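Local coordinates for amino acid ABC transporter, periplasmic amino acid-binding protein (Brucella ovis, PDB 4Z9N) that binds glutathione and, as a periplasmic solute-binding protein, probably delivers it or related amino acid compounds to an ABC transporter for import, at residues D[145-150]-D[156-161]; D[310-315]-D[319-324]. All coordinates share one frame; numbering follows the deposited sequence.

Interaction 1: D[145-150]-D[156-161]; sequences LNMADY and MEYNPV
Ala148 on helix 142-153 comes closest to Tyr158, with CA atoms 7.2 Å apart, in the segment leading to strand 159-163. The contact is apolar and made by side chains. The outer end of the Tyr158 ring lies against the helix: its OH is 3.6 Å from Ala148 CB, and its CE1 and CZ also meet Ala148 CA. Met147 meets the same ring at its edge, with CG in the ring plane 3.7 Å from Tyr158 CE1. Its chain bends at the last torsion (chi3 58°), which carries the methyl on to Pro160, CE to CB 4.0 Å. Pro160 also packs on Tyr158 within its own segment, its CD lying 3.4 Å above the ring centre. At the other end Met156 points at the helix. Its methyl CE rests 3.7 Å from CE2 of the Tyr150 ring. Asn159 points away from the helix, and its ND2 donates a hydrogen bond to Glu157 OE2. The two segments belong to the beta-alpha-beta unit of strand 134-138, helix 142-153 and strand 159-163. Met147 continues the packing inward onto Ile135 and Val137 of strand 134-138 and Phe114 of strand 101-117.

Interaction 2: D[310-315]-D[319-324]; sequences RGLNAQ and GGLQYG
Gln322 and Asn313 lie side by side and point the same way, joined by their amides. Gln322 NE2 donates to Asn313 OD1 at 3.1 Å, close to the plane of its own amide; the two amide planes are 33° apart. Chi1 (-70°) sets Gln322 CG beside its own backbone N, 3.6 Å from Asn313 O, and a bend at chi2 (-76°) then brings the amide to Asn313. Both amides are held from outside too: Asn313 OD1 also accepts from Tyr109 N, and Gln322 NE2 also donates to Ile106 O. Arg310 grips Asn313 O side-on through NE at 2.9 Å and NH2 at 3.0 Å, with the oxygen in the guanidinium plane. Its NH1 forms a salt bridge with Glu239. Leu312 and Leu321 run alongside each other, CD2 to CD1 3.9 Å. Gln315 NE2 donates to Glu239 OE1 and Leu236 O, while its OE1 takes a bond from a water that Gly324 N also holds. Three backbone bonds join the segments: Leu321 N to Leu312 O, Gln322 N to Ala314 O, and Gly320 N to Gln315 O. Gly320 CA adds a CA-H...O contact to Ala314 O at 3.2 Å. This is a compact chain reversal with a single beta bridge, Gln315 with Gln322, packed against helices 222-240 and 292-299.

In the fold
Interaction 1 is a surface contact, while interaction 2 is partly buried and lies nearer the centre of the chain. Their centres are 30 Å apart and they share no element. The 145-150/156-161 contact joins a helix to a strand within one beta-alpha-beta unit, through methionine, tyrosine and proline side chains. The 310-315/319-324 contact ties two loop segments together after the last helix, mostly with backbone and amide hydrogen bonds. Strand 101-117 is a common neighbour: Met147 packs on it in interaction 1, and Asn313 and Gln322 bond to it in interaction 2. Residues beside both contacts reach the second subunit: Asp149 forms a salt bridge with Arg261 of that subunit, and Gly324 O bonds Lys210 of that subunit.

Interaction 1: D[145-150]-D[156-161]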
# COMPACT_ATOMS: atom_id res chain seq x y z
N LEU D 145 20.89 9.68 -6.84
CA LEU D 145 20.56 10.82 -5.98
C LEU D 145 20.75 10.47 -4.50
O LEU D 145 21.25 11.29 -3.72
CB LEU D 145 19.11 11.27 -6.22
CG LEU D 145 18.76 11.58 -7.69
CD1 LEU D 145 17.30 11.98 -7.86
CD2 LEU D 145 19.69 12.66 -8.24
N ASN D 146 20.31 9.28 -4.10
CA ASN D 146 20.43 8.88 -2.70
C ASN D 146 21.89 8.79 -2.27
O ASN D 146 22.21 9.11 -1.12
CB ASN D 146 19.78 7.53 -2.42
CG ASN D 146 18.29 7.52 -2.66
OD1 ASN D 146 17.60 8.53 -2.48
ND2 ASN D 146 17.77 6.37 -3.08
N MET D 147 22.77 8.32 -3.16
CA MET D 147 24.17 8.18 -2.78
C MET D 147 24.78 9.54 -2.49
O MET D 147 25.49 9.72 -1.51
CB MET D 147 25.00 7.47 -3.84
CG MET D 147 26.48 7.45 -3.48
SD MET D 147 27.44 6.30 -4.48
CE MET D 147 27.12 6.92 -6.14
N ALA D 148 24.49 10.51 -3.35
CA ALA D 148 24.97 11.86 -3.11
C ALA D 148 24.50 12.33 -1.73
O ALA D 148 25.29 12.87 -0.94
CB ALA D 148 24.49 12.81 -4.20
N ASP D 149 23.22 12.11 -1.43
CA ASP D 149 22.65 12.53 -0.14
C ASP D 149 23.42 11.92 1.03
O ASP D 149 23.74 12.59 2.02
CB ASP D 149 21.18 12.11 -0.00
CG ASP D 149 20.24 12.91 -0.88
OD1 ASP D 149 20.61 13.98 -1.39
OD2 ASP D 149 19.09 12.43 -1.04
N TYR D 150 23.68 10.62 0.91
CA TYR D 150 24.28 9.86 2.00
C TYR D 150 25.72 10.31 2.27
O TYR D 150 26.15 10.42 3.42
CB TYR D 150 24.24 8.36 1.66
CG TYR D 150 24.78 7.43 2.73
CD1 TYR D 150 24.09 7.23 3.91
CD2 TYR D 150 25.96 6.73 2.52
CE1 TYR D 150 24.58 6.36 4.89
CE2 TYR D 150 26.46 5.85 3.48
CZ TYR D 150 25.76 5.67 4.66
OH TYR D 150 26.24 4.80 5.62
N MET D 156 31.43 12.33 3.89
CA MET D 156 32.37 11.46 3.20
C MET D 156 32.73 12.02 1.82
O MET D 156 31.88 12.60 1.14
CB MET D 156 31.79 10.06 3.06
CG MET D 156 31.67 9.33 4.39
SD MET D 156 31.30 7.59 4.16
CE MET D 156 29.66 7.69 3.46
N GLU D 157 33.98 11.84 1.42
CA GLU D 157 34.43 12.31 0.12
C GLU D 157 33.70 11.53 -0.96
O GLU D 157 33.66 10.30 -0.93
CB GLU D 157 35.95 12.14 -0.03
CG GLU D 157 36.45 12.57 -1.42
CD GLU D 157 37.93 12.28 -1.67
OE1 GLU D 157 38.76 12.48 -0.75
OE2 GLU D 157 38.26 11.83 -2.79
N TYR D 158 33.14 12.24 -1.94
CA TYR D 158 32.19 11.67 -2.88
C TYR D 158 32.81 11.50 -4.28
O TYR D 158 33.19 12.48 -4.92
CB TYR D 158 30.94 12.57 -2.92
CG TYR D 158 29.82 12.17 -3.87
CD1 TYR D 158 29.15 10.95 -3.74
CD2 TYR D 158 29.40 13.04 -4.87
CE1 TYR D 158 28.11 10.60 -4.60
CE2 TYR D 158 28.37 12.70 -5.73
CZ TYR D 158 27.73 11.50 -5.59
OH TYR D 158 26.71 11.20 -6.46
N ASN D 159 32.94 10.24 -4.72
CA ASN D 159 33.56 9.90 -6.00
C ASN D 159 32.70 8.93 -6.81
O ASN D 159 33.09 7.78 -7.02
CB ASN D 159 34.95 9.28 -5.81
CG ASN D 159 36.03 10.31 -5.58
OD1 ASN D 159 36.07 11.33 -6.26
ND2 ASN D 159 36.94 10.03 -4.65
N PRO D 160 31.52 9.39 -7.27
CA PRO D 160 30.66 8.54 -8.10
C PRO D 160 31.29 8.32 -9.47
O PRO D 160 32.03 9.18 -9.97
CB PRO D 160 29.39 9.38 -8.25
CG PRO D 160 29.93 10.79 -8.25
CD PRO D 160 31.00 10.77 -7.18
N VAL D 161 31.02 7.16 -10.06
CA VAL D 161 31.35 6.90 -11.44
C VAL D 161 30.04 6.50 -12.10
O VAL D 161 29.48 5.45 -11.76
CB VAL D 161 32.42 5.81 -11.58
CG1 VAL D 161 32.85 5.69 -13.02
CG2 VAL D 161 33.62 6.10 -10.67

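Interaction 2: D[310-315]-D[319-324]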
# COMPACT_ATOMS: atom_id res chain seq x y z
N ARG D 310 12.62 -13.54 2.95
CA ARG D 310 11.38 -12.78 2.71
C ARG D 310 11.46 -11.38 3.33
O ARG D 310 11.18 -10.38 2.66
CB ARG D 310 10.16 -13.53 3.27
CG ARG D 310 9.70 -14.74 2.42
CD ARG D 310 9.17 -14.36 1.03
NE ARG D 310 7.86 -13.70 1.09
CZ ARG D 310 6.69 -14.33 1.02
NH1 ARG D 310 6.63 -15.65 0.89
NH2 ARG D 310 5.57 -13.62 1.08
N GLY D 311 11.87 -11.31 4.59
CA GLY D 311 12.04 -10.03 5.26
C GLY D 311 10.83 -9.13 5.17
O GLY D 311 9.74 -9.51 5.58
N LEU D 312 11.01 -7.94 4.59
CA LEU D 312 9.90 -7.00 4.46
C LEU D 312 8.83 -7.55 3.55
O LEU D 312 7.69 -7.09 3.59
CB LEU D 312 10.39 -5.66 3.90
CG LEU D 312 11.36 -4.87 4.76
CD1 LEU D 312 11.79 -3.60 3.99
CD2 LEU D 312 10.71 -4.54 6.08
N ASN D 313 9.19 -8.50 2.69
CA ASN D 313 8.24 -9.01 1.72
C ASN D 313 7.59 -10.29 2.18
O ASN D 313 6.90 -10.96 1.40
CB ASN D 313 8.93 -9.17 0.37
CG ASN D 313 9.39 -7.84 -0.16
OD1 ASN D 313 8.56 -6.99 -0.48
ND2 ASN D 313 10.70 -7.61 -0.15
N ALA D 314 7.77 -10.63 3.45
CA ALA D 314 6.94 -11.66 4.06
C ALA D 314 5.51 -11.14 4.13
O ALA D 314 5.26 -9.93 4.08
CB ALA D 314 7.45 -12.05 5.46
N GLN D 315 4.57 -12.06 4.22
CA GLN D 315 3.18 -11.73 4.49
C GLN D 315 3.05 -10.86 5.74
O GLN D 315 3.82 -10.99 6.69
CB GLN D 315 2.36 -13.01 4.66
CG GLN D 315 2.02 -13.74 3.35
CD GLN D 315 0.94 -13.06 2.54
OE1 GLN D 315 0.07 -12.38 3.09
NE2 GLN D 315 0.94 -13.29 1.23
N GLY D 319 5.09 -11.20 9.76
CA GLY D 319 6.13 -10.27 10.15
C GLY D 319 6.62 -9.33 9.06
O GLY D 319 7.56 -8.56 9.27
N GLY D 320 5.99 -9.40 7.88
CA GLY D 320 6.37 -8.54 6.79
C GLY D 320 5.38 -7.43 6.50
O GLY D 320 4.52 -7.12 7.32
N LEU D 321 5.51 -6.84 5.31
CA LEU D 321 4.69 -5.69 4.89
C LEU D 321 3.66 -6.04 3.81
O LEU D 321 2.82 -5.20 3.45
CB LEU D 321 5.59 -4.56 4.36
CG LEU D 321 6.65 -4.02 5.30
CD1 LEU D 321 7.46 -2.89 4.62
CD2 LEU D 321 6.00 -3.49 6.60
N GLN D 322 3.73 -7.25 3.27
CA GLN D 322 2.90 -7.54 2.09
C GLN D 322 1.50 -7.91 2.51
O GLN D 322 1.28 -8.93 3.17
CB GLN D 322 3.53 -8.63 1.21
CG GLN D 322 4.79 -8.19 0.48
CD GLN D 322 4.50 -7.30 -0.72
OE1 GLN D 322 3.34 -7.00 -1.03
NE2 GLN D 322 5.55 -6.85 -1.39
N TYR D 323 0.56 -7.06 2.12
CA TYR D 323 -0.82 -7.17 2.62
C TYR D 323 -1.80 -7.23 1.47
O TYR D 323 -1.96 -6.26 0.75
CB TYR D 323 -1.10 -5.97 3.53
CG TYR D 323 -2.46 -5.90 4.21
CD1 TYR D 323 -3.55 -5.31 3.57
CD2 TYR D 323 -2.63 -6.35 5.53
CE1 TYR D 323 -4.78 -5.21 4.20
CE2 TYR D 323 -3.87 -6.24 6.18
CZ TYR D 323 -4.93 -5.67 5.50
OH TYR D 323 -6.14 -5.54 6.13
N GLY D 324 -2.43 -8.38 1.28
CA GLY D 324 -3.39 -8.50 0.20
C GLY D 324 -4.69 -7.83 0.59
O GLY D 324 -5.32 -8.20 1.57
O HOH W 1 -2.18 -11.14 2.16